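Local coordinates for disulfide bond protein A (Staphylococcus aureus, PDB 3BCI) that probably acts as a thiol-disulfide oxidoreductase of the DsbA subfamily in the thioredoxin family, taking part in bacterial oxidative protein folding, at residues 60-63 / 64-68; 125-129 / 130-134; 134-137 / 138-141. All coordinates share one frame; numbering follows the deposited sequence.

Contact 1. Residues 60-63 / 64-68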
loop_
_atom_site.group_PDB
_atom_site.type_symbol
_atom_site.label_atom_id
_atom_site.label_comp_id
_atom_site.label_asym_id
_atom_site.label_seq_id
_atom_site.Cartn_x
_atom_site.Cartn_y
_atom_site.Cartn_z
ATOM N N ASP A 60 -5.764 12.063 8.067
ATOM C CA ASP A 60 -5.882 10.657 8.423
ATOM C C ASP A 60 -5.155 9.749 7.427
ATOM O O ASP A 60 -4.956 8.566 7.696
ATOM C CB ASP A 60 -7.358 10.262 8.528
ATOM C CG ASP A 60 -8.124 10.499 7.242
ATOM O OD1 ASP A 60 -8.000 11.600 6.658
ATOM O OD2 ASP A 60 -8.861 9.584 6.821
ATOM N N SER A 61 -4.759 10.304 6.284
ATOM C CA SER A 61 -4.048 9.534 5.262
ATOM C C SER A 61 -2.757 8.949 5.810
ATOM O O SER A 61 -2.462 7.774 5.604
ATOM C CB SER A 61 -3.709 10.411 4.049
ATOM O OG SER A 61 -4.790 10.483 3.136
ATOM N N ILE A 62 -1.993 9.776 6.511
ATOM C CA ILE A 62 -0.718 9.356 7.080
ATOM C C ILE A 62 -0.909 8.298 8.164
ATOM O O ILE A 62 -0.049 7.435 8.355
ATOM C CB ILE A 62 0.048 10.572 7.669
ATOM C CG1 ILE A 62 1.500 10.194 7.963
ATOM C CG2 ILE A 62 -0.641 11.062 8.940
ATOM C CD1 ILE A 62 2.317 9.874 6.712
ATOM N N VAL A 63 -2.031 8.366 8.875
ATOM C CA VAL A 63 -2.301 7.400 9.932
ATOM C C VAL A 63 -2.528 6.039 9.285
ATOM O O VAL A 63 -2.014 5.022 9.754
ATOM C CB VAL A 63 -3.551 7.786 10.764
ATOM C CG1 VAL A 63 -3.782 6.755 11.856
ATOM C CG2 VAL A 63 -3.361 9.165 11.392
ATOM N N GLY A 64 -3.301 6.030 8.203
ATOM C CA GLY A 64 -3.564 4.791 7.496
ATOM C C GLY A 64 -2.263 4.229 6.949
ATOM O O GLY A 64 -2.043 3.014 6.962
ATOM N N SER A 65 -1.392 5.118 6.480
ATOM C CA SER A 65 -0.104 4.711 5.929
ATOM C C SER A 65 0.768 4.066 7.000
ATOM O O SER A 65 1.438 3.075 6.735
ATOM C CB SER A 65 0.630 5.911 5.328
ATOM O OG SER A 65 1.861 5.502 4.753
ATOM N N ARG A 66 0.774 4.635 8.204
ATOM C CA ARG A 66 1.558 4.066 9.302
ATOM C C ARG A 66 1.092 2.641 9.631
ATOM O O ARG A 66 1.902 1.728 9.749
ATOM C CB ARG A 66 1.429 4.930 10.559
ATOM C CG ARG A 66 2.069 6.303 10.449
ATOM C CD ARG A 66 1.613 7.195 11.594
ATOM N NE ARG A 66 2.101 8.560 11.444
ATOM C CZ ARG A 66 1.501 9.623 11.966
ATOM N NH1 ARG A 66 0.388 9.479 12.673
ATOM N NH2 ARG A 66 2.012 10.829 11.780
ATOM N N ALA A 67 -0.216 2.459 9.789
ATOM C CA ALA A 67 -0.760 1.141 10.107
ATOM C C ALA A 67 -0.390 0.162 9.002
ATOM O O ALA A 67 -0.020 -0.983 9.271
ATOM C CB ALA A 67 -2.278 1.214 10.259
ATOM N N SER A 68 -0.488 0.626 7.759
ATOM C CA SER A 68 -0.160 -0.191 6.597
ATOM C C SER A 68 1.298 -0.644 6.654
ATOM O O SER A 68 1.602 -1.823 6.442
ATOM C CB SER A 68 -0.409 0.611 5.313
ATOM O OG SER A 68 -0.122 -0.158 4.157
#

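Contact 2. Residues 125-129 / 130-134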
loop_
_atom_site.group_PDB
_atom_site.type_symbol
_atom_site.label_atom_id
_atom_site.label_comp_id
_atom_site.label_asym_id
_atom_site.label_seq_id
_atom_site.Cartn_x
_atom_site.Cartn_y
_atom_site.Cartn_z
ATOM N N LYS A 125 1.131 3.586 16.215
ATOM C CA LYS A 125 0.631 4.677 17.047
ATOM C C LYS A 125 1.745 5.340 17.856
ATOM O O LYS A 125 1.511 6.326 18.550
ATOM C CB LYS A 125 -0.438 4.166 18.015
ATOM C CG LYS A 125 -1.642 3.517 17.347
ATOM C CD LYS A 125 -2.655 3.060 18.384
ATOM C CE LYS A 125 -3.855 2.408 17.727
ATOM N NZ LYS A 125 -4.844 1.939 18.728
ATOM N N THR A 126 2.954 4.796 17.769
ATOM C CA THR A 126 4.083 5.338 18.521
ATOM C C THR A 126 4.940 6.295 17.695
ATOM O O THR A 126 5.521 5.911 16.685
ATOM C CB THR A 126 4.980 4.205 19.047
ATOM O OG1 THR A 126 4.194 3.306 19.839
ATOM C CG2 THR A 126 6.110 4.771 19.904
ATOM N N LYS A 127 5.026 7.543 18.137
ATOM C CA LYS A 127 5.813 8.529 17.417
ATOM C C LYS A 127 7.239 8.058 17.165
ATOM O O LYS A 127 7.890 7.512 18.052
ATOM C CB LYS A 127 5.840 9.855 18.173
ATOM C CG LYS A 127 6.857 10.837 17.611
ATOM C CD LYS A 127 6.321 12.254 17.584
ATOM C CE LYS A 127 7.345 13.206 16.990
ATOM N NZ LYS A 127 6.773 14.565 16.797
ATOM N N ASP A 128 7.704 8.274 15.938
ATOM C CA ASP A 128 9.048 7.895 15.517
ATOM C C ASP A 128 9.377 6.411 15.531
ATOM O O ASP A 128 10.545 6.035 15.583
ATOM C CB ASP A 128 10.096 8.666 16.323
ATOM C CG ASP A 128 10.119 10.141 15.966
ATOM O OD1 ASP A 128 10.085 10.458 14.756
ATOM O OD2 ASP A 128 10.175 10.983 16.885
ATOM N N SER A 129 8.352 5.568 15.479
ATOM C CA SER A 129 8.570 4.127 15.434
ATOM C C SER A 129 9.007 3.850 14.001
ATOM O O SER A 129 9.010 4.756 13.168
ATOM C CB SER A 129 7.267 3.383 15.706
ATOM O OG SER A 129 6.336 3.637 14.665
ATOM N N LYS A 130 9.364 2.608 13.701
ATOM C CA LYS A 130 9.781 2.283 12.345
ATOM C C LYS A 130 8.658 2.496 11.327
ATOM O O LYS A 130 8.912 2.961 10.218
ATOM C CB LYS A 130 10.297 0.840 12.271
ATOM C CG LYS A 130 11.650 0.642 12.951
ATOM C CD LYS A 130 12.142 -0.797 12.861
ATOM C CE LYS A 130 11.297 -1.738 13.709
ATOM N NZ LYS A 130 11.815 -3.134 13.665
ATOM N N SER A 131 7.418 2.173 11.691
ATOM C CA SER A 131 6.315 2.351 10.742
ATOM C C SER A 131 6.004 3.836 10.589
ATOM O O SER A 131 5.558 4.296 9.537
ATOM C CB SER A 131 5.063 1.585 11.200
ATOM O OG SER A 131 4.525 2.095 12.409
ATOM N N TRP A 132 6.258 4.586 11.653
ATOM C CA TRP A 132 6.023 6.019 11.647
ATOM C C TRP A 132 6.993 6.681 10.662
ATOM O O TRP A 132 6.602 7.511 9.839
ATOM C CB TRP A 132 6.240 6.565 13.060
ATOM C CG TRP A 132 5.823 7.973 13.241
ATOM C CD1 TRP A 132 6.443 9.088 12.751
ATOM C CD2 TRP A 132 4.699 8.434 13.992
ATOM N NE1 TRP A 132 5.774 10.218 13.160
ATOM C CE2 TRP A 132 4.702 9.844 13.927
ATOM C CE3 TRP A 132 3.693 7.790 14.727
ATOM C CZ2 TRP A 132 3.730 10.624 14.560
ATOM C CZ3 TRP A 132 2.729 8.564 15.356
ATOM C CH2 TRP A 132 2.757 9.968 15.273
ATOM N N LYS A 133 8.259 6.294 10.744
ATOM C CA LYS A 133 9.275 6.848 9.862
ATOM C C LYS A 133 9.040 6.433 8.421
ATOM O O LYS A 133 9.210 7.232 7.502
ATOM C CB LYS A 133 10.658 6.407 10.324
ATOM C CG LYS A 133 11.059 7.068 11.627
ATOM C CD LYS A 133 12.429 6.640 12.098
ATOM C CE LYS A 133 12.845 7.487 13.291
ATOM N NZ LYS A 133 14.135 7.039 13.880
ATOM N N ALA A 134 8.634 5.183 8.234
ATOM C CA ALA A 134 8.362 4.658 6.904
ATOM C C ALA A 134 7.252 5.456 6.228
ATOM O O ALA A 134 7.363 5.803 5.056
ATOM C CB ALA A 134 7.970 3.179 6.993
#

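Contact 3. Residues 134-137 / 138-141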
loop_
_atom_site.group_PDB
_atom_site.type_symbol
_atom_site.label_atom_id
_atom_site.label_comp_id
_atom_site.label_asym_id
_atom_site.label_seq_id
_atom_site.Cartn_x
_atom_site.Cartn_y
_atom_site.Cartn_z
ATOM N N ALA A 134 8.634 5.183 8.234
ATOM C CA ALA A 134 8.362 4.658 6.904
ATOM C C ALA A 134 7.252 5.456 6.228
ATOM O O ALA A 134 7.363 5.803 5.056
ATOM C CB ALA A 134 7.970 3.179 6.993
ATOM N N ALA A 135 6.191 5.757 6.969
ATOM C CA ALA A 135 5.075 6.508 6.406
ATOM C C ALA A 135 5.552 7.886 5.953
ATOM O O ALA A 135 5.177 8.354 4.881
ATOM C CB ALA A 135 3.945 6.630 7.430
ATOM N N GLU A 136 6.389 8.527 6.763
ATOM C CA GLU A 136 6.927 9.836 6.418
ATOM C C GLU A 136 7.832 9.742 5.192
ATOM O O GLU A 136 7.738 10.559 4.279
ATOM C CB GLU A 136 7.737 10.414 7.583
ATOM C CG GLU A 136 6.915 10.846 8.792
ATOM C CD GLU A 136 5.870 11.895 8.449
ATOM O OE1 GLU A 136 6.173 12.783 7.620
ATOM O OE2 GLU A 136 4.753 11.837 9.016
ATOM N N LYS A 137 8.706 8.740 5.182
ATOM C CA LYS A 137 9.649 8.543 4.091
ATOM C C LYS A 137 8.946 8.381 2.745
ATOM O O LYS A 137 9.439 8.862 1.724
ATOM C CB LYS A 137 10.530 7.321 4.370
ATOM C CG LYS A 137 11.705 7.176 3.409
ATOM C CD LYS A 137 12.475 5.883 3.648
ATOM C CE LYS A 137 13.696 5.793 2.735
ATOM N NZ LYS A 137 14.414 4.492 2.880
ATOM N N ASP A 138 7.798 7.708 2.743
ATOM C CA ASP A 138 7.036 7.510 1.509
ATOM C C ASP A 138 6.761 8.839 0.808
ATOM O O ASP A 138 6.805 8.930 -0.418
ATOM C CB ASP A 138 5.702 6.825 1.803
ATOM C CG ASP A 138 5.768 5.317 1.651
ATOM O OD1 ASP A 138 6.885 4.767 1.504
ATOM O OD2 ASP A 138 4.695 4.681 1.687
ATOM N N LYS A 139 6.474 9.879 1.582
ATOM C CA LYS A 139 6.193 11.173 0.976
ATOM C C LYS A 139 7.451 11.732 0.322
ATOM O O LYS A 139 7.382 12.353 -0.735
ATOM C CB LYS A 139 5.676 12.148 2.029
ATOM C CG LYS A 139 4.513 11.595 2.829
ATOM C CD LYS A 139 4.119 12.550 3.935
ATOM C CE LYS A 139 3.104 13.547 3.437
ATOM N NZ LYS A 139 3.111 14.777 4.270
ATOM N N LYS A 140 8.595 11.512 0.961
ATOM C CA LYS A 140 9.871 11.982 0.437
ATOM C C LYS A 140 10.220 11.207 -0.839
ATOM O O LYS A 140 10.743 11.773 -1.800
ATOM C CB LYS A 140 10.970 11.790 1.486
ATOM C CG LYS A 140 12.343 12.276 1.052
ATOM C CD LYS A 140 13.374 12.073 2.148
ATOM C CE LYS A 140 14.745 12.554 1.711
ATOM N NZ LYS A 140 15.234 11.812 0.517
ATOM N N ILE A 141 9.933 9.910 -0.844
ATOM C CA ILE A 141 10.219 9.085 -2.013
ATOM C C ILE A 141 9.444 9.609 -3.224
ATOM O O ILE A 141 10.012 9.804 -4.299
ATOM C CB ILE A 141 9.844 7.604 -1.758
ATOM C CG1 ILE A 141 10.787 7.009 -0.705
ATOM C CG2 ILE A 141 9.916 6.808 -3.065
ATOM C CD1 ILE A 141 10.418 5.594 -0.265
HETATM O O HOH W 1 8.844 4.499 3.129
#

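Contact 1. Residues 60-63 / 64-68
I62 turns CG1 anti to its backbone N (chi1 -167°), while R66, one turn later, sets CG anti to its carbonyl carbon (chi1 -67°) and runs extended to NE, a course that carries the guanidinium alongside I62. The guanidinium therefore lies across the isoleucine branches: CG2 stands on one face at 3.9 Å from R66 NH2, and CG1 approaches from the same side at 3.9 Å from R66 NE. The aliphatic stem follows suit, with R66 CG only 3.2 Å from I62 O. V63 takes a lesser part; its CG2 comes obliquely to R66 NH1, 4.0 Å away.

Beneath these side chains the backbone makes the regular i to i+4 bonds of helix 61-74. R66 N donates to I62 O at 2.9 Å, and A67 N donates to V63 O in a straighter bond of 171°. G64 N donates to D60 O at 3.1 Å.

Around this turn, S61 OG bonds D20 OD2 and the D60 carboxylate forms a salt bridge with K22, so the start of the helix is tied to residues just before the redox-active disulfide C23-C26.

Chemically, the contact between I62 and R66 is apolar carbon against a flat cation: I62 covers one face of the guanidinium without neutralising it, and the opposite face meets W132 in a cation-pi interaction.

Contact 2. Residues 125-129 / 130-134
The indole of W132 is pressed against the backbone of the turn that precedes its own helix. K127 CA sits over the six-membered ring, 3.5 Å from its centroid and 13° off the ring normal, a CH-pi contact by both measures. D128 N lies over the same face nearer the five-membered ring, 3.3 Å from W132 CG. With CG anti to the backbone N (chi1 -171°), the tryptophan is directed back towards this turn. The backbone of T126-S129 forms a type II beta turn, closed by S129 N donating to T126 O at 3.1 Å, and the turn offers the indole its middle residues.

S129 is the N-cap of helix 130-144. Its OG accepts from W132 N at 3.2 Å, while S129 O takes the i+4 bond from K133 N at 3.0 Å. The hydroxyl also bonds D123 O, and S131 OG bonds D123 OD1, so the cap is joined to helix 114-125 as well as to the helix it begins.

Packing is looser on the K133 side. Its extended chain passes the turn with CE 3.6 Å from D128 O, yet NZ stays 5.4 Å from D128 OD1, too far for a salt bridge. The K127 side chain leads off from the contact, and K127, D128, K130 and K133 are all solvent-exposed.

The turn thus connects helix 114-125 to helix 130-144. Beyond it, the first turn of helix 130-144 rests on helix 61-74, with K130 against M73 and Y74 and S131 against A70.

Contact 3. Residues 134-137 / 138-141
D138 and A134, one turn apart, meet at the flat carboxylate of the aspartate. A134 O lies above one face, 3.8 Å from D138 CG, and a water stands out of the plane on that same side. This water donates to both residues, at 2.6 Å to D138 OD1 and 2.8 Å to A134 O, and so bridges the side chain to the preceding turn. OD2 of D138 is hydrogen-bonded to H69 NE2 and N53 N. The two oxygens therefore have different partners, OD1 the water and OD2 protein nitrogens, which together would hold the group's rotation; the unusual chi1 of -94° turns it there. Within the two segments the carboxylate of E136 approaches K139 more loosely, OE1 being 4.2 Å from K139 CD; E136 OE1 and K139 NZ are 5.0 Å apart, not in contact.

All eight residues belong to helix 130-144 of this thioredoxin-fold protein, which touches helix 61-74 through A134 and A135 and strand 48-53, an outer strand of the sheet, through D138 and I141. D138 touches V52, I141 touches V52 and Q50, and A135 meets I62 and S65.

Within the helix, D138 N donates to A134 O at 3.0 Å, and I141 N bonds K137 O at 2.8 Å with a nearly axial approach to the carbonyl. K139 N makes only a weak bond, to E136 O, its angle of 134° being far from straight. I141 brings CG1 to 3.3 Å from K137 O, while K140 carries its ammonium to a salt bridge with D144.

Along the chain, contact 1 comes first, on helix 61-74. Contact 2 follows at the start of helix 130-144, and contact 3 continues on that helix, sharing A134 with contact 2. Their centres lie 10 to 11 Å apart. Two helices pack together here: R66 NH2 comes within 3.3 Å of W132 CZ2, the guanidinium and indole planes being nearly parallel, and A135 CB meets R66 CG at 3.6 Å. R66 thus lies between I62 and W132, linking contacts 1 and 2, while contact 3, farther along helix 130-144, touches strand 48-53 through D138 and I141. The three contacts thereby connect the helical part of this DsbA with its thioredoxin-type sheet.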